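Local atomic coordinates of peptidoglycan-recognition protein LC (Drosophila melanogaster, PDB entry 2F2L), a protein that acts as a cell-surface receptor of innate immunity, activating the imd/Relish pathway in response to peptidoglycan of Gram-negative bacteria. Residues Ile17-Leu22 with Trp81-Ala86; Ile28-Asn33 with Ile63-Leu68. All blocks are in the same frame, centred on the assembly; numbering follows the deposited sequence.

Interaction 1 (Ile17-Leu22 with Trp81-Ala86). With SO4 (sulfate ion), chain E.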
ATOM      1  N   ILE A  17     -17.834   2.361  -0.396  1.00 19.38           N
ATOM      2  CA  ILE A  17     -17.803   2.779  -1.795  1.00 19.52           C
ATOM      3  C   ILE A  17     -19.037   2.210  -2.490  1.00 19.04           C
ATOM      4  O   ILE A  17     -19.422   1.074  -2.223  1.00 18.57           O
ATOM      5  CB  ILE A  17     -16.483   2.316  -2.445  1.00 19.28           C
ATOM      6  CG1 ILE A  17     -15.344   3.172  -1.860  1.00 19.80           C
ATOM      7  CG2 ILE A  17     -16.532   2.461  -3.974  1.00 19.53           C
ATOM      8  CD1 ILE A  17     -13.974   2.780  -2.300  1.00 20.00           C
ATOM      9  N   PRO A  18     -19.693   2.999  -3.350  1.00 19.48           N
ATOM     10  CA  PRO A  18     -20.934   2.478  -3.944  1.00 19.83           C
ATOM     11  C   PRO A  18     -20.677   1.354  -4.951  1.00 19.90           C
ATOM     12  O   PRO A  18     -19.639   1.333  -5.594  1.00 19.33           O
ATOM     13  CB  PRO A  18     -21.524   3.698  -4.661  1.00 19.66           C
ATOM     14  CG  PRO A  18     -20.743   4.880  -4.151  1.00 19.91           C
ATOM     15  CD  PRO A  18     -19.394   4.352  -3.849  1.00 19.50           C
ATOM     16  N   ASP A  19     -21.618   0.424  -5.051  1.00 20.41           N
ATOM     17  CA  ASP A  19     -21.571  -0.619  -6.065  1.00 20.57           C
ATOM     18  C   ASP A  19     -21.943  -0.052  -7.427  1.00 20.81           C
ATOM     19  O   ASP A  19     -22.811   0.809  -7.538  1.00 21.20           O
ATOM     20  CB  ASP A  19     -22.570  -1.726  -5.751  1.00 20.84           C
ATOM     21  CG  ASP A  19     -22.267  -2.462  -4.461  1.00 20.94           C
ATOM     22  OD1 ASP A  19     -21.085  -2.706  -4.150  1.00 20.18           O
ATOM     23  OD2 ASP A  19     -23.246  -2.833  -3.781  1.00 22.57           O
ATOM     24  N   LEU A  20     -21.310  -0.573  -8.465  1.00 20.81           N
ATOM     25  CA  LEU A  20     -21.804  -0.396  -9.835  1.00 20.52           C
ATOM     26  C   LEU A  20     -23.068  -1.204 -10.136  1.00 20.37           C
ATOM     27  O   LEU A  20     -23.219  -2.332  -9.659  1.00 19.88           O
ATOM     28  CB  LEU A  20     -20.744  -0.856 -10.821  1.00 20.32           C
ATOM     29  CG  LEU A  20     -19.531   0.025 -11.034  1.00 20.47           C
ATOM     30  CD1 LEU A  20     -18.515  -0.760 -11.861  1.00 20.13           C
ATOM     31  CD2 LEU A  20     -19.944   1.303 -11.732  1.00 19.43           C
ATOM     32  N   GLU A  21     -23.954  -0.637 -10.955  1.00 20.42           N
ATOM     33  CA  GLU A  21     -24.979  -1.425 -11.638  1.00 20.62           C
ATOM     34  C   GLU A  21     -24.292  -2.174 -12.779  1.00 20.41           C
ATOM     35  O   GLU A  21     -23.694  -1.552 -13.665  1.00 20.72           O
ATOM     36  CB  GLU A  21     -26.084  -0.542 -12.215  1.00 21.19           C
ATOM     37  CG  GLU A  21     -26.778   0.362 -11.212  1.00 23.24           C
ATOM     38  CD  GLU A  21     -27.513  -0.405 -10.134  1.00 25.95           C
ATOM     39  OE1 GLU A  21     -28.151  -1.429 -10.466  1.00 26.76           O
ATOM     40  OE2 GLU A  21     -27.459   0.028  -8.957  1.00 27.82           O
ATOM     41  N   LEU A  22     -24.367  -3.497 -12.758  1.00 19.94           N
ATOM     42  CA  LEU A  22     -23.677  -4.320 -13.753  1.00 19.99           C
ATOM     43  C   LEU A  22     -24.683  -4.974 -14.709  1.00 19.80           C
ATOM     44  O   LEU A  22     -25.825  -5.161 -14.352  1.00 18.50           O
ATOM     45  CB  LEU A  22     -22.846  -5.403 -13.057  1.00 19.75           C
ATOM     46  CG  LEU A  22     -21.787  -4.920 -12.061  1.00 19.34           C
ATOM     47  CD1 LEU A  22     -21.249  -6.091 -11.264  1.00 19.02           C
ATOM     48  CD2 LEU A  22     -20.643  -4.182 -12.755  1.00 19.89           C
ATOM     49  N   TRP A  81     -14.174  -5.365  -9.793  1.00 19.49           N
ATOM     50  CA  TRP A  81     -15.276  -5.466 -10.749  1.00 19.60           C
ATOM     51  C   TRP A  81     -16.548  -4.790 -10.286  1.00 19.90           C
ATOM     52  O   TRP A  81     -17.335  -4.334 -11.106  1.00 19.85           O
ATOM     53  CB  TRP A  81     -15.627  -6.938 -11.020  1.00 19.71           C
ATOM     54  CG  TRP A  81     -14.590  -7.713 -11.738  1.00 19.83           C
ATOM     55  CD1 TRP A  81     -13.913  -8.801 -11.273  1.00 19.42           C
ATOM     56  CD2 TRP A  81     -14.114  -7.479 -13.072  1.00 19.34           C
ATOM     57  NE1 TRP A  81     -13.034  -9.253 -12.228  1.00 19.26           N
ATOM     58  CE2 TRP A  81     -13.142  -8.461 -13.345  1.00 19.44           C
ATOM     59  CE3 TRP A  81     -14.420  -6.534 -14.061  1.00 19.30           C
ATOM     60  CZ2 TRP A  81     -12.468  -8.529 -14.572  1.00 19.67           C
ATOM     61  CZ3 TRP A  81     -13.755  -6.603 -15.281  1.00 19.61           C
ATOM     62  CH2 TRP A  81     -12.791  -7.590 -15.525  1.00 19.52           C
ATOM     63  N   ASN A  82     -16.769  -4.755  -8.976  1.00 19.86           N
ATOM     64  CA  ASN A  82     -18.100  -4.478  -8.461  1.00 19.66           C
ATOM     65  C   ASN A  82     -18.297  -3.107  -7.877  1.00 19.32           C
ATOM     66  O   ASN A  82     -19.420  -2.744  -7.586  1.00 18.96           O
ATOM     67  CB  ASN A  82     -18.465  -5.513  -7.409  1.00 19.57           C
ATOM     68  CG  ASN A  82     -18.436  -6.914  -7.949  1.00 20.40           C
ATOM     69  OD1 ASN A  82     -18.800  -7.162  -9.101  1.00 20.23           O
ATOM     70  ND2 ASN A  82     -18.010  -7.849  -7.114  1.00 21.58           N
ATOM     71  N   LYS A  83     -17.214  -2.350  -7.697  1.00 20.16           N
ATOM     72  CA  LYS A  83     -17.284  -1.041  -7.041  1.00 20.45           C
ATOM     73  C   LYS A  83     -17.037   0.108  -8.020  1.00 21.04           C
ATOM     74  O   LYS A  83     -16.219   0.003  -8.931  1.00 20.98           O
ATOM     75  CB  LYS A  83     -16.280  -0.969  -5.883  1.00 20.32           C
ATOM     76  CG  LYS A  83     -16.610  -1.867  -4.695  1.00 20.98           C
ATOM     77  CD  LYS A  83     -17.900  -1.435  -4.011  1.00 21.64           C
ATOM     78  CE  LYS A  83     -18.107  -2.126  -2.672  1.00 21.84           C
ATOM     79  NZ  LYS A  83     -19.413  -1.718  -2.071  1.00 20.12           N
ATOM     80  N   MET A  84     -17.761   1.204  -7.809  1.00 21.13           N
ATOM     81  CA  MET A  84     -17.634   2.389  -8.637  1.00 21.38           C
ATOM     82  C   MET A  84     -16.239   3.043  -8.459  1.00 20.61           C
ATOM     83  O   MET A  84     -15.754   3.232  -7.331  1.00 19.02           O
ATOM     84  CB  MET A  84     -18.738   3.360  -8.245  1.00 21.78           C
ATOM     85  CG  MET A  84     -19.012   4.462  -9.218  1.00 23.13           C
ATOM     86  SD  MET A  84     -20.437   5.439  -8.671  1.00 25.45           S
ATOM     87  CE  MET A  84     -19.662   6.469  -7.464  1.00 28.83           C
ATOM     88  N   GLY A  85     -15.585   3.325  -9.580  1.00 19.53           N
ATOM     89  CA  GLY A  85     -14.330   4.031  -9.586  1.00 19.74           C
ATOM     90  C   GLY A  85     -14.536   5.524  -9.479  1.00 19.62           C
ATOM     91  O   GLY A  85     -15.666   6.006  -9.363  1.00 18.83           O
ATOM     92  N   ALA A  86     -13.422   6.253  -9.494  1.00 19.87           N
ATOM     93  CA  ALA A  86     -13.435   7.708  -9.380  1.00 19.71           C
ATOM     94  C   ALA A  86     -12.504   8.329 -10.433  1.00 19.80           C
ATOM     95  O   ALA A  86     -11.940   9.406 -10.252  1.00 19.88           O
ATOM     96  CB  ALA A  86     -13.022   8.108  -7.984  1.00 20.35           C
TER
HETATM   97  S   SO4 E1000     -22.346  -3.878  -0.190  1.00 99.26           S
HETATM   98  O1  SO4 E1000     -23.311  -3.314  -1.131  1.00 98.84           O
HETATM   99  O2  SO4 E1000     -21.042  -3.227  -0.335  1.00 99.25           O
HETATM  100  O3  SO4 E1000     -22.201  -5.310  -0.432  1.00 98.81           O
HETATM  101  O4  SO4 E1000     -22.826  -3.658   1.172  1.00 99.48           O
HETATM  102  O   HOH W   1     -17.559  -0.327   0.355  1.00 44.71           O
HETATM  103  O   HOH W   2     -21.937  -3.997  -8.154  1.00 30.91           O
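Lys83 lays its aliphatic chain across the backbone of Ile17-Asp19, bent about CB-CG (chi2 -65°), and its CB meets Ile17 CG2. Its ammonium group is held by three acceptors: Lys83 NZ donates to Ile17 O, to Asp19 OD1 and to sulfate O2, each at 2.8 Å. The bond to Asp19 is part of a salt bridge and meets the carboxylate from above its plane. The sulfate probably comes from the crystallisation liquor, and its O1 lies 2.7 Å from Asp19 OD2. Between the two loops runs a single beta bridge pairing Asp19 with Lys83. Met84 N donates to Pro18 O over 2.9 Å, while Leu20 N donates to Asn82 O over 3.0 Å. Asn82 O also accepts a bond from a water that donates to Leu20 O as well. In this amidase-like recognition domain the bridge pins the loop between strands 2-3 and 24-31 onto the loop that follows strand 75-77. Met84 meets apolar groups at two points. With chi3 near 80° its CE comes over Pro18 CG (3.8 Å), and its CG touches Leu20 CD2, the Leu20 and Met84 side chains crossing at about a right angle. Farther along, Leu22 CD1 rests 3.4 Å from Asn82 OD1, an oxygen hydrogen-bonded to Lys131.

Interaction 2 (Ile28-Asn33 with Ile63-Leu68)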
ATOM      1  N   ILE A  28     -13.009   2.334 -19.743  1.00 18.35           N
ATOM      2  CA  ILE A  28     -12.215   3.540 -20.025  1.00 18.05           C
ATOM      3  C   ILE A  28     -10.739   3.328 -19.704  1.00 18.67           C
ATOM      4  O   ILE A  28     -10.378   2.869 -18.595  1.00 18.54           O
ATOM      5  CB  ILE A  28     -12.737   4.748 -19.217  1.00 18.55           C
ATOM      6  CG1 ILE A  28     -14.178   5.077 -19.631  1.00 17.40           C
ATOM      7  CG2 ILE A  28     -11.873   5.981 -19.446  1.00 18.27           C
ATOM      8  CD1 ILE A  28     -14.914   5.934 -18.624  1.00 17.96           C
ATOM      9  N   ALA A  29      -9.883   3.663 -20.670  1.00 18.37           N
ATOM     10  CA  ALA A  29      -8.442   3.548 -20.483  1.00 18.95           C
ATOM     11  C   ALA A  29      -7.853   4.888 -20.043  1.00 18.72           C
ATOM     12  O   ALA A  29      -8.288   5.943 -20.495  1.00 19.75           O
ATOM     13  CB  ALA A  29      -7.770   3.042 -21.744  1.00 18.56           C
ATOM     14  N   LEU A  30      -6.905   4.830 -19.116  1.00 18.69           N
ATOM     15  CA  LEU A  30      -6.253   6.021 -18.594  1.00 19.34           C
ATOM     16  C   LEU A  30      -4.774   5.730 -18.300  1.00 19.53           C
ATOM     17  O   LEU A  30      -4.414   4.599 -17.985  1.00 19.77           O
ATOM     18  CB  LEU A  30      -6.912   6.513 -17.294  1.00 19.55           C
ATOM     19  CG  LEU A  30      -8.426   6.692 -17.189  1.00 19.92           C
ATOM     20  CD1 LEU A  30      -9.081   5.472 -16.571  1.00 20.19           C
ATOM     21  CD2 LEU A  30      -8.750   7.917 -16.361  1.00 19.60           C
ATOM     22  N   PRO A  31      -3.920   6.759 -18.388  1.00 19.25           N
ATOM     23  CA  PRO A  31      -2.550   6.634 -17.899  1.00 19.43           C
ATOM     24  C   PRO A  31      -2.493   6.938 -16.397  1.00 19.33           C
ATOM     25  O   PRO A  31      -3.328   7.690 -15.892  1.00 19.01           O
ATOM     26  CB  PRO A  31      -1.816   7.708 -18.697  1.00 18.90           C
ATOM     27  CG  PRO A  31      -2.846   8.786 -18.845  1.00 19.26           C
ATOM     28  CD  PRO A  31      -4.178   8.092 -18.947  1.00 19.10           C
ATOM     29  N   THR A  32      -1.530   6.375 -15.679  1.00 19.65           N
ATOM     30  CA  THR A  32      -1.371   6.761 -14.270  1.00 20.14           C
ATOM     31  C   THR A  32      -0.526   8.036 -14.157  1.00 20.42           C
ATOM     32  O   THR A  32      -0.552   8.720 -13.130  1.00 19.91           O
ATOM     33  CB  THR A  32      -0.745   5.619 -13.403  1.00 20.04           C
ATOM     34  OG1 THR A  32       0.533   5.243 -13.932  1.00 20.90           O
ATOM     35  CG2 THR A  32      -1.644   4.423 -13.364  1.00 20.65           C
ATOM     36  N   ASN A  33       0.225   8.342 -15.220  1.00 20.74           N
ATOM     37  CA  ASN A  33       1.246   9.398 -15.215  1.00 20.44           C
ATOM     38  C   ASN A  33       2.260   9.274 -14.086  1.00 20.61           C
ATOM     39  O   ASN A  33       2.810  10.264 -13.615  1.00 21.13           O
ATOM     40  CB  ASN A  33       0.588  10.788 -15.232  1.00 20.65           C
ATOM     41  CG  ASN A  33      -0.201  11.031 -16.501  1.00 21.69           C
ATOM     42  OD1 ASN A  33       0.249  10.663 -17.586  1.00 22.36           O
ATOM     43  ND2 ASN A  33      -1.390  11.634 -16.375  1.00 21.81           N
ATOM     44  N   ILE A  63      -7.747   4.142  -4.106  1.00 18.86           N
ATOM     45  CA  ILE A  63      -7.182   4.219  -5.450  1.00 18.88           C
ATOM     46  C   ILE A  63      -8.322   4.380  -6.456  1.00 18.73           C
ATOM     47  O   ILE A  63      -9.389   3.776  -6.305  1.00 18.57           O
ATOM     48  CB  ILE A  63      -6.280   2.994  -5.764  1.00 19.33           C
ATOM     49  CG1 ILE A  63      -5.371   3.294  -6.955  1.00 19.22           C
ATOM     50  CG2 ILE A  63      -7.119   1.689  -5.906  1.00 19.28           C
ATOM     51  CD1 ILE A  63      -4.098   2.489  -6.961  1.00 20.01           C
ATOM     52  N   ALA A  64      -8.118   5.230  -7.460  1.00 18.45           N
ATOM     53  CA  ALA A  64      -9.225   5.745  -8.254  1.00 18.47           C
ATOM     54  C   ALA A  64      -9.802   4.721  -9.238  1.00 18.82           C
ATOM     55  O   ALA A  64     -10.915   4.916  -9.749  1.00 19.05           O
ATOM     56  CB  ALA A  64      -8.800   7.044  -8.998  1.00 18.28           C
ATOM     57  N   TYR A  65      -9.077   3.623  -9.468  1.00 19.28           N
ATOM     58  CA  TYR A  65      -9.324   2.753 -10.617  1.00 19.35           C
ATOM     59  C   TYR A  65      -9.825   1.360 -10.252  1.00 19.64           C
ATOM     60  O   TYR A  65      -9.540   0.835  -9.190  1.00 18.57           O
ATOM     61  CB  TYR A  65      -8.053   2.612 -11.461  1.00 19.91           C
ATOM     62  CG  TYR A  65      -7.306   3.900 -11.666  1.00 19.35           C
ATOM     63  CD1 TYR A  65      -7.774   4.876 -12.529  1.00 19.64           C
ATOM     64  CD2 TYR A  65      -6.131   4.139 -10.980  1.00 19.69           C
ATOM     65  CE1 TYR A  65      -7.082   6.080 -12.688  1.00 18.64           C
ATOM     66  CE2 TYR A  65      -5.446   5.302 -11.127  1.00 19.59           C
ATOM     67  CZ  TYR A  65      -5.913   6.276 -11.968  1.00 19.43           C
ATOM     68  OH  TYR A  65      -5.159   7.415 -12.083  1.00 19.33           O
ATOM     69  N   ASN A  66     -10.564   0.752 -11.175  1.00 19.79           N
ATOM     70  CA  ASN A  66     -11.011  -0.620 -10.974  1.00 19.67           C
ATOM     71  C   ASN A  66      -9.864  -1.629 -11.056  1.00 19.49           C
ATOM     72  O   ASN A  66      -9.750  -2.506 -10.207  1.00 19.12           O
ATOM     73  CB  ASN A  66     -12.138  -0.953 -11.938  1.00 19.49           C
ATOM     74  CG  ASN A  66     -13.359  -0.096 -11.690  1.00 19.19           C
ATOM     75  OD1 ASN A  66     -13.564   0.890 -12.388  1.00 19.52           O
ATOM     76  ND2 ASN A  66     -14.163  -0.450 -10.670  1.00 17.87           N
ATOM     77  N   PHE A  67      -9.018  -1.473 -12.064  1.00 19.36           N
ATOM     78  CA  PHE A  67      -7.843  -2.338 -12.263  1.00 19.18           C
ATOM     79  C   PHE A  67      -6.736  -1.481 -12.784  1.00 19.08           C
ATOM     80  O   PHE A  67      -7.007  -0.476 -13.420  1.00 19.97           O
ATOM     81  CB  PHE A  67      -8.146  -3.460 -13.269  1.00 18.75           C
ATOM     82  CG  PHE A  67      -9.184  -4.419 -12.784  1.00 18.19           C
ATOM     83  CD1 PHE A  67      -8.842  -5.442 -11.925  1.00 18.75           C
ATOM     84  CD2 PHE A  67     -10.512  -4.261 -13.139  1.00 18.92           C
ATOM     85  CE1 PHE A  67      -9.808  -6.319 -11.449  1.00 18.81           C
ATOM     86  CE2 PHE A  67     -11.481  -5.126 -12.665  1.00 18.04           C
ATOM     87  CZ  PHE A  67     -11.129  -6.151 -11.826  1.00 18.58           C
ATOM     88  N   LEU A  68      -5.499  -1.870 -12.485  1.00 19.14           N
ATOM     89  CA  LEU A  68      -4.310  -1.226 -13.015  1.00 19.30           C
ATOM     90  C   LEU A  68      -3.451  -2.281 -13.731  1.00 19.51           C
ATOM     91  O   LEU A  68      -3.297  -3.391 -13.240  1.00 20.08           O
ATOM     92  CB  LEU A  68      -3.500  -0.553 -11.903  1.00 19.25           C
ATOM     93  CG  LEU A  68      -4.254   0.542 -11.110  1.00 19.55           C
ATOM     94  CD1 LEU A  68      -4.849  -0.034  -9.838  1.00 19.60           C
ATOM     95  CD2 LEU A  68      -3.335   1.712 -10.766  1.00 19.73           C
TER
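Within the central mixed sheet of the amidase-type fold, strand 24-31 and strand 67-69 both run parallel to strand 98-102, which lies between them, and this contact bridges that gap mainly with side chains, two of them from just beyond the strands: Tyr65 lies in the loop before 67-69 and Thr32 directly after 24-31. No hydrogen bond links Ile28-Asn33 to Ile63-Leu68, and the nearest CA atoms, those of Thr32 and Leu68, are still 8.6 Å apart. Tyr65 spans much of the distance. Its ring receives Leu30 CD1 obliquely, 4.3 Å from Tyr65 CD1, and on the side of its hydroxyl it runs up to the end of strand 24-31, where Tyr65 OH comes within 4.4 Å of Thr32 CA. Ala64 CB sits over the centre of one face of the ring, 4.1 Å above the plane. Thr32 contributes its methyl: CG2, anti to the carbonyl carbon, meets Leu68 CD2 at 4.1 Å, the two side chains crossing at about a right angle, and also approaches the Tyr65 ring obliquely. The same rotamer leaves Thr32 OG1 in the position between the backbone N and the carbonyl carbon, so the methyl packs while the hydroxyl is hydrogen-bonded to Ser34 OG and Gly104 N. Around this buried cluster, Ser99 and Ala101 of strand 98-102 touch Tyr65, Thr32 packs on Leu50 of helix 40-57, and Leu30 reaches Ser141 of helix 141-144.

The centres of the two interactions lie 14 Å apart, and in sequence interaction 2 is nested inside the loop closed by interaction 1. They are joined through 63-68 and 81-86. Lys83 O lies 2.7 Å from Asn66 ND2 and Ala86 N lies 2.9 Å from Ala64 O, both hydrogen bonds, while the two aromatic rings meet where Trp81 CE2 lies 3.4 Å from Phe67 CZ. The surface bridge of interaction 1 is thereby tied to the sheet core of interaction 2. Neither contact includes any of the residues seen around the bound muropeptide, Leu9, Gln11, Arg48, Leu49, Thr52 and Glu56; the Leu68 side chain is about 13 Å from that ligand.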